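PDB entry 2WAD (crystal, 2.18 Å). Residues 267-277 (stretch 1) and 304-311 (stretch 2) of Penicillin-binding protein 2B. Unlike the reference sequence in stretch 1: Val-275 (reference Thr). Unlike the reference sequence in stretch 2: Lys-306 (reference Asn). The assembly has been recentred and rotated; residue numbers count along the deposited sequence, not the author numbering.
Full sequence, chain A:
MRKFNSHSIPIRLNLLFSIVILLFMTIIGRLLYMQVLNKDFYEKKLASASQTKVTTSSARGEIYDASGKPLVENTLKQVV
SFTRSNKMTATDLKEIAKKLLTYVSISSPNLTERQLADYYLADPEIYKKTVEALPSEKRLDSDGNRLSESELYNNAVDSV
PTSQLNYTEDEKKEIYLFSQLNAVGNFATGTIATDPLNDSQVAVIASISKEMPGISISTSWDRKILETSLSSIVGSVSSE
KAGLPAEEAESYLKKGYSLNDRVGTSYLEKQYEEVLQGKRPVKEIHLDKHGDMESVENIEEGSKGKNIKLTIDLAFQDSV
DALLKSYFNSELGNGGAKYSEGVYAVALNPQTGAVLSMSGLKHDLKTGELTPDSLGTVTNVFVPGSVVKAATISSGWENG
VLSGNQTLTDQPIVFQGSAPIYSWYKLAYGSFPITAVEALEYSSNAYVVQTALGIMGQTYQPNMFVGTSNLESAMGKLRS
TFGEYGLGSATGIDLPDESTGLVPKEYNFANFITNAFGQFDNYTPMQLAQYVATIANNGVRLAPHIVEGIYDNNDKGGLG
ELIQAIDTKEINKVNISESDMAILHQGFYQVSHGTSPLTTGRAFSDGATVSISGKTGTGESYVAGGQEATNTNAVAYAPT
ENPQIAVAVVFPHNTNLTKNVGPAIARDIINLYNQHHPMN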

ATOM      1  N   TYR A 267       5.254  -1.076   0.061  1.00 37.79           N
ATOM      2  CA  TYR A 267       4.121  -1.359   0.945  1.00 37.87           C
ATOM      3  C   TYR A 267       4.409  -1.238   2.438  1.00 36.75           C
ATOM      4  O   TYR A 267       5.135  -0.329   2.847  1.00 37.56           O
ATOM      5  N   LEU A 268       3.888  -2.156   3.248  1.00 37.00           N
ATOM      6  CA  LEU A 268       4.131  -2.107   4.694  1.00 36.47           C
ATOM      7  C   LEU A 268       5.614  -2.042   5.105  1.00 37.57           C
ATOM      8  O   LEU A 268       5.968  -1.317   6.045  1.00 37.67           O
ATOM      9  N   GLU A 269       6.486  -2.795   4.438  1.00 36.98           N
ATOM     10  CA  GLU A 269       7.891  -2.842   4.871  1.00 38.04           C
ATOM     11  C   GLU A 269       8.454  -1.445   4.714  1.00 38.23           C
ATOM     12  O   GLU A 269       9.268  -1.015   5.520  1.00 42.42           O
ATOM     13  N   LYS A 270       8.020  -0.741   3.677  1.00 38.98           N
ATOM     14  CA  LYS A 270       8.474   0.621   3.455  1.00 40.35           C
ATOM     15  C   LYS A 270       7.783   1.599   4.397  1.00 40.82           C
ATOM     16  O   LYS A 270       8.428   2.436   5.016  1.00 41.59           O
ATOM     17  N   GLN A 271       6.461   1.516   4.484  1.00 38.74           N
ATOM     18  CA  GLN A 271       5.709   2.444   5.322  1.00 38.05           C
ATOM     19  C   GLN A 271       6.205   2.488   6.771  1.00 36.94           C
ATOM     20  O   GLN A 271       6.281   3.561   7.373  1.00 36.93           O
ATOM     21  N   TYR A 272       6.534   1.324   7.326  1.00 36.08           N
ATOM     22  CA  TYR A 272       6.906   1.212   8.732  1.00 35.58           C
ATOM     23  C   TYR A 272       8.388   0.915   8.926  1.00 36.14           C
ATOM     24  O   TYR A 272       8.802   0.392   9.963  1.00 36.77           O
ATOM     25  N   GLU A 273       9.175   1.295   7.925  1.00 37.49           N
ATOM     26  CA  GLU A 273      10.626   1.157   7.935  1.00 39.69           C
ATOM     27  C   GLU A 273      11.285   1.706   9.203  1.00 40.46           C
ATOM     28  O   GLU A 273      12.164   1.076   9.770  1.00 42.01           O
ATOM     29  N   GLU A 274      10.883   2.888   9.647  1.00 41.64           N
ATOM     30  CA  GLU A 274      11.470   3.463  10.853  1.00 41.99           C
ATOM     31  C   GLU A 274      11.207   2.549  12.053  1.00 40.74           C
ATOM     32  O   GLU A 274      12.011   2.465  12.967  1.00 41.06           O
ATOM     33  N   VAL A 275      10.050   1.893  12.078  1.00 42.18           N
ATOM     34  CA  VAL A 275       9.711   1.012  13.188  1.00 40.58           C
ATOM     35  C   VAL A 275      10.449  -0.322  13.064  1.00 39.23           C
ATOM     36  O   VAL A 275      10.926  -0.852  14.058  1.00 39.04           O
ATOM     37  N   LEU A 276      10.549  -0.864  11.853  1.00 37.83           N
ATOM     38  CA  LEU A 276      11.071  -2.214  11.676  1.00 37.73           C
ATOM     39  C   LEU A 276      12.607  -2.278  11.748  1.00 38.96           C
ATOM     40  O   LEU A 276      13.175  -3.294  12.175  1.00 37.71           O
ATOM     41  N   GLN A 277      13.280  -1.195  11.364  1.00 39.52           N
ATOM     42  CA  GLN A 277      14.750  -1.184  11.286  1.00 40.40           C
ATOM     43  C   GLN A 277      15.437  -1.456  12.622  1.00 41.49           C
ATOM     44  O   GLN A 277      15.185  -0.772  13.606  1.00 41.42           O
ATOM     45  N   LYS A 304      17.135  -6.117  17.854  1.00 43.07           N
ATOM     46  CA  LYS A 304      16.120  -6.399  16.857  1.00 41.95           C
ATOM     47  C   LYS A 304      15.124  -5.241  16.743  1.00 40.77           C
ATOM     48  O   LYS A 304      14.690  -4.671  17.748  1.00 39.19           O
ATOM     49  N   GLY A 305      14.789  -4.873  15.513  1.00 38.10           N
ATOM     50  CA  GLY A 305      13.710  -3.916  15.303  1.00 37.28           C
ATOM     51  C   GLY A 305      12.424  -4.318  16.007  1.00 37.27           C
ATOM     52  O   GLY A 305      12.302  -5.454  16.492  1.00 34.89           O
ATOM     53  N   LYS A 306      11.481  -3.378  16.089  1.00 34.46           N
ATOM     54  CA  LYS A 306      10.209  -3.662  16.739  1.00 35.72           C
ATOM     55  C   LYS A 306       9.286  -4.303  15.716  1.00 36.58           C
ATOM     56  O   LYS A 306       9.610  -4.339  14.526  1.00 35.65           O
ATOM     57  N   ASN A 307       8.156  -4.817  16.194  1.00 35.58           N
ATOM     58  CA  ASN A 307       7.228  -5.576  15.365  1.00 35.11           C
ATOM     59  C   ASN A 307       5.946  -4.775  15.205  1.00 35.52           C
ATOM     60  O   ASN A 307       5.610  -3.976  16.086  1.00 34.23           O
ATOM     61  N   ILE A 308       5.254  -4.974  14.084  1.00 33.62           N
ATOM     62  CA  ILE A 308       3.914  -4.439  13.917  1.00 36.08           C
ATOM     63  C   ILE A 308       2.942  -5.611  13.835  1.00 36.75           C
ATOM     64  O   ILE A 308       3.264  -6.646  13.240  1.00 36.76           O
ATOM     65  N   LYS A 309       1.772  -5.432  14.447  1.00 37.92           N
ATOM     66  CA  LYS A 309       0.659  -6.370  14.349  1.00 37.85           C
ATOM     67  C   LYS A 309      -0.464  -5.727  13.541  1.00 38.08           C
ATOM     68  O   LYS A 309      -0.919  -4.625  13.849  1.00 37.06           O
ATOM     69  N   LEU A 310      -0.913  -6.416  12.494  1.00 39.12           N
ATOM     70  CA  LEU A 310      -1.965  -5.882  11.630  1.00 36.92           C
ATOM     71  C   LEU A 310      -3.349  -5.993  12.241  1.00 37.98           C
ATOM     72  O   LEU A 310      -3.574  -6.726  13.203  1.00 35.90           O
ATOM     73  N   THR A 311      -4.271  -5.240  11.650  1.00 37.28           N
ATOM     74  CA  THR A 311      -5.659  -5.229  12.073  1.00 35.17           C
ATOM     75  C   THR A 311      -6.381  -6.374  11.384  1.00 37.43           C
ATOM     76  O   THR A 311      -7.480  -6.732  11.796  1.00 38.03           O
TER

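The contact between the two stretches is small, burying 398 Å² in total, and it is largely apolar: two short helical segments, one ending at Gln-271 and the other spanning 273-276, lie against the strand 307-310 and the loop that leads into it. Ile-308 covers the most surface and organises the packing. Its CA-to-CB bond points toward the first stretch, and with chi1 at 54° (p) and chi2 at 170° (t) both branches of the side chain are brought against the first stretch. CG2 of Ile-308 lies 4.2 Å from CG1 of Val-275 and 4.3 Å from CD2 of the Tyr-272 ring, which it meets obliquely. The other branch reaches Leu-276, with CG1 of Ile-308 4.3 Å from CD2 of that leucine. Ile-308 thus touches three residues, Tyr-272, Val-275 and Leu-276; the side chains of Glu-273 and Glu-274 do not reach the second stretch.

Leu-276 is next in area. Its CA-to-CB bond points away from the second stretch, yet the m,t rotamer (chi1 -63°, chi2 158°) carries its end back, so that CD2 of Leu-276 comes within 3.7 Å of the backbone O of Lys-306 as well as meeting Ile-308. The backbone of the same leucine makes a second close approach: O of Leu-276 lies 3.2 Å from CA of Gly-305, a CA-H...O contact with a nearly straight angle of 173° at the hydrogen. The absence of a side chain at Gly-305 makes this possible, because an ideal CB on Gly-305 would point toward the helix and fall 1.7 Å from O of Leu-276, a clear clash.

Val-275, which differs from the reference threonine, contributes almost as much. Its CA-to-CB bond points sideways, and chi1 is 175° (t); CG1 of Val-275 fits between Ile-308 and the base of Lys-306, 4.0 Å from CB of that lysine. Its backbone supplies the single hydrogen bond across the contact, from N of Lys-306 to O of Val-275, at 3.3 Å and with an angle of 145°. This bond is rather long, but it ties the end of the helix to the loop just before the strand. Lys-306, also different from the reference (Asn), begins sideways and its end then leads away from the first stretch, so its aliphatic base packs while NZ finds its hydrogen-bonding partner elsewhere in the structure.

At the other end of the contact, the CA-to-CB bond of Leu-268 points toward the strand, and its m,t rotamer places CD1 of Leu-268 3.7 Å from CD2 of Leu-310. The latter, also m,t, starts sideways but brings its end nearer, which extends the apolar layer beyond Ile-308. Tyr-272 (chi1 -69°, m) offers its ring to Ile-308, while its OH is hydrogen-bonded elsewhere in the structure. No salt bridge joins the two stretches; the contact consists mainly of apolar packing, with one main-chain hydrogen bond and a CA-H...O contact.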

ATOM      1  CB  TYR A 267       3.434  -2.664   0.515  1.00 36.53           C
ATOM      2  CG  TYR A 267       3.084  -2.581  -0.952  1.00 37.67           C
ATOM      3  CD1 TYR A 267       3.741  -3.368  -1.897  1.00 39.58           C
ATOM      4  CD2 TYR A 267       2.134  -1.652  -1.401  1.00 35.89           C
ATOM      5  CE1 TYR A 267       3.448  -3.259  -3.257  1.00 36.25           C
ATOM      6  CE2 TYR A 267       1.838  -1.531  -2.745  1.00 36.66           C
ATOM      7  CZ  TYR A 267       2.501  -2.343  -3.662  1.00 39.43           C
ATOM      8  OH  TYR A 267       2.228  -2.231  -5.003  1.00 45.28           O
ATOM      9  CB  LEU A 268       3.418  -3.253   5.427  1.00 35.18           C
ATOM     10  CG  LEU A 268       1.892  -3.339   5.447  1.00 33.66           C
ATOM     11  CD1 LEU A 268       1.442  -4.539   6.293  1.00 31.80           C
ATOM     12  CD2 LEU A 268       1.280  -2.033   5.976  1.00 25.61           C
ATOM     13  CB  GLU A 269       8.759  -3.807   4.051  1.00 37.84           C
ATOM     14  CG  GLU A 269       8.465  -5.288   4.223  1.00 36.80           C
ATOM     15  CD  GLU A 269       9.228  -5.923   5.361  1.00 42.05           C
ATOM     16  OE1 GLU A 269       9.697  -5.197   6.273  1.00 40.50           O
ATOM     17  OE2 GLU A 269       9.357  -7.165   5.339  1.00 37.47           O
ATOM     18  CB  LYS A 270       8.271   1.034   1.992  1.00 40.21           C
ATOM     19  CG  LYS A 270       8.770   2.446   1.661  1.00 43.03           C
ATOM     20  CD  LYS A 270       8.753   2.703   0.159  1.00 42.65           C
ATOM     21  CE  LYS A 270       8.780   4.185  -0.126  1.00 46.27           C
ATOM     22  NZ  LYS A 270       9.292   4.423  -1.492  1.00 45.81           N
ATOM     23  CB  GLN A 271       4.219   2.104   5.261  1.00 34.55           C
ATOM     24  CG  GLN A 271       3.356   3.102   5.942  1.00 36.42           C
ATOM     25  CD  GLN A 271       3.224   4.385   5.147  1.00 42.53           C
ATOM     26  OE1 GLN A 271       2.575   5.337   5.595  1.00 37.48           O
ATOM     27  NE2 GLN A 271       3.835   4.416   3.966  1.00 39.90           N
ATOM     28  CB  TYR A 272       6.029   0.182   9.450  1.00 34.53           C
ATOM     29  CG  TYR A 272       4.607   0.674   9.585  1.00 36.15           C
ATOM     30  CD1 TYR A 272       3.668   0.413   8.601  1.00 32.01           C
ATOM     31  CD2 TYR A 272       4.228   1.469  10.654  1.00 35.09           C
ATOM     32  CE1 TYR A 272       2.365   0.894   8.691  1.00 37.11           C
ATOM     33  CE2 TYR A 272       2.940   1.948  10.758  1.00 36.79           C
ATOM     34  CZ  TYR A 272       2.012   1.664   9.786  1.00 36.78           C
ATOM     35  OH  TYR A 272       0.732   2.160   9.902  1.00 32.05           O
ATOM     36  CB  GLU A 273      11.221   1.819   6.680  1.00 40.21           C
ATOM     37  CG  GLU A 273      12.715   2.132   6.744  1.00 37.70           C
ATOM     38  CD  GLU A 273      13.588   0.910   6.962  1.00 43.11           C
ATOM     39  OE1 GLU A 273      13.327  -0.170   6.371  1.00 38.47           O
ATOM     40  OE2 GLU A 273      14.570   1.054   7.720  1.00 42.85           O
ATOM     41  CB  GLU A 274      10.866   4.853  11.096  1.00 42.68           C
ATOM     42  CG  GLU A 274      11.733   5.791  11.924  1.00 50.77           C
ATOM     43  CD  GLU A 274      10.943   6.854  12.680  1.00 58.31           C
ATOM     44  OE1 GLU A 274       9.955   7.414  12.150  1.00 55.99           O
ATOM     45  OE2 GLU A 274      11.338   7.136  13.830  1.00 64.91           O
ATOM     46  CB  VAL A 275       8.190   0.742  13.266  1.00 43.00           C
ATOM     47  CG1 VAL A 275       7.904  -0.277  14.371  1.00 44.95           C
ATOM     48  CG2 VAL A 275       7.407   2.028  13.515  1.00 40.14           C
ATOM     49  CB  LEU A 276      10.553  -2.832  10.375  1.00 36.51           C
ATOM     50  CG  LEU A 276       9.041  -3.048  10.220  1.00 37.74           C
ATOM     51  CD1 LEU A 276       8.672  -3.137   8.746  1.00 34.48           C
ATOM     52  CD2 LEU A 276       8.546  -4.275  10.965  1.00 29.57           C
ATOM     53  CB  GLN A 277      15.274   0.134  10.706  1.00 40.69           C
ATOM     54  CG  GLN A 277      16.794   0.175  10.467  1.00 40.03           C
ATOM     55  CD  GLN A 277      17.217  -0.777   9.368  1.00 40.28           C
ATOM     56  OE1 GLN A 277      16.633  -0.778   8.282  1.00 45.81           O
ATOM     57  NE2 GLN A 277      18.204  -1.616   9.652  1.00 28.87           N
ATOM     58  CB  LYS A 304      15.401  -7.704  17.231  1.00 41.63           C
ATOM     59  CG  LYS A 304      14.320  -8.146  16.254  1.00 39.15           C
ATOM     60  CD  LYS A 304      13.928  -9.593  16.522  1.00 38.36           C
ATOM     61  CE  LYS A 304      12.822 -10.044  15.577  1.00 45.29           C
ATOM     62  NZ  LYS A 304      12.911 -11.495  15.295  1.00 43.30           N
ATOM     63  CB  LYS A 306       9.564  -2.419  17.363  1.00 34.80           C
ATOM     64  CG  LYS A 306      10.398  -1.709  18.454  1.00 39.26           C
ATOM     65  CD  LYS A 306      11.129  -2.697  19.357  1.00 36.88           C
ATOM     66  CE  LYS A 306      12.136  -2.025  20.276  1.00 42.20           C
ATOM     67  NZ  LYS A 306      12.976  -3.024  21.015  1.00 43.11           N
ATOM     68  CB  ASN A 307       6.913  -6.937  16.008  1.00 34.71           C
ATOM     69  CG  ASN A 307       8.164  -7.692  16.432  1.00 35.14           C
ATOM     70  OD1 ASN A 307       8.443  -7.814  17.623  1.00 39.97           O
ATOM     71  ND2 ASN A 307       8.922  -8.197  15.462  1.00 23.79           N
ATOM     72  CB  ILE A 308       3.781  -3.566  12.642  1.00 34.41           C
ATOM     73  CG1 ILE A 308       4.249  -4.341  11.410  1.00 31.77           C
ATOM     74  CG2 ILE A 308       4.590  -2.281  12.796  1.00 38.82           C
ATOM     75  CD1 ILE A 308       3.938  -3.684  10.066  1.00 37.06           C
ATOM     76  CB  LYS A 309       0.181  -6.768  15.751  1.00 38.50           C
ATOM     77  CG  LYS A 309      -1.036  -7.700  15.804  1.00 38.17           C
ATOM     78  CD  LYS A 309      -1.160  -8.412  17.168  1.00 46.26           C
ATOM     79  CE  LYS A 309      -2.086  -7.669  18.136  1.00 49.62           C
ATOM     80  NZ  LYS A 309      -2.699  -8.523  19.202  1.00 44.49           N
ATOM     81  CB  LEU A 310      -1.988  -6.577  10.275  1.00 36.99           C
ATOM     82  CG  LEU A 310      -0.633  -6.790   9.605  1.00 38.34           C
ATOM     83  CD1 LEU A 310      -0.891  -7.293   8.186  1.00 33.96           C
ATOM     84  CD2 LEU A 310       0.169  -5.498   9.641  1.00 34.84           C
ATOM     85  CB  THR A 311      -6.346  -3.918  11.642  1.00 35.88           C
ATOM     86  OG1 THR A 311      -6.145  -3.727  10.235  1.00 30.03           O
ATOM     87  CG2 THR A 311      -5.760  -2.715  12.371  1.00 35.88           C
TER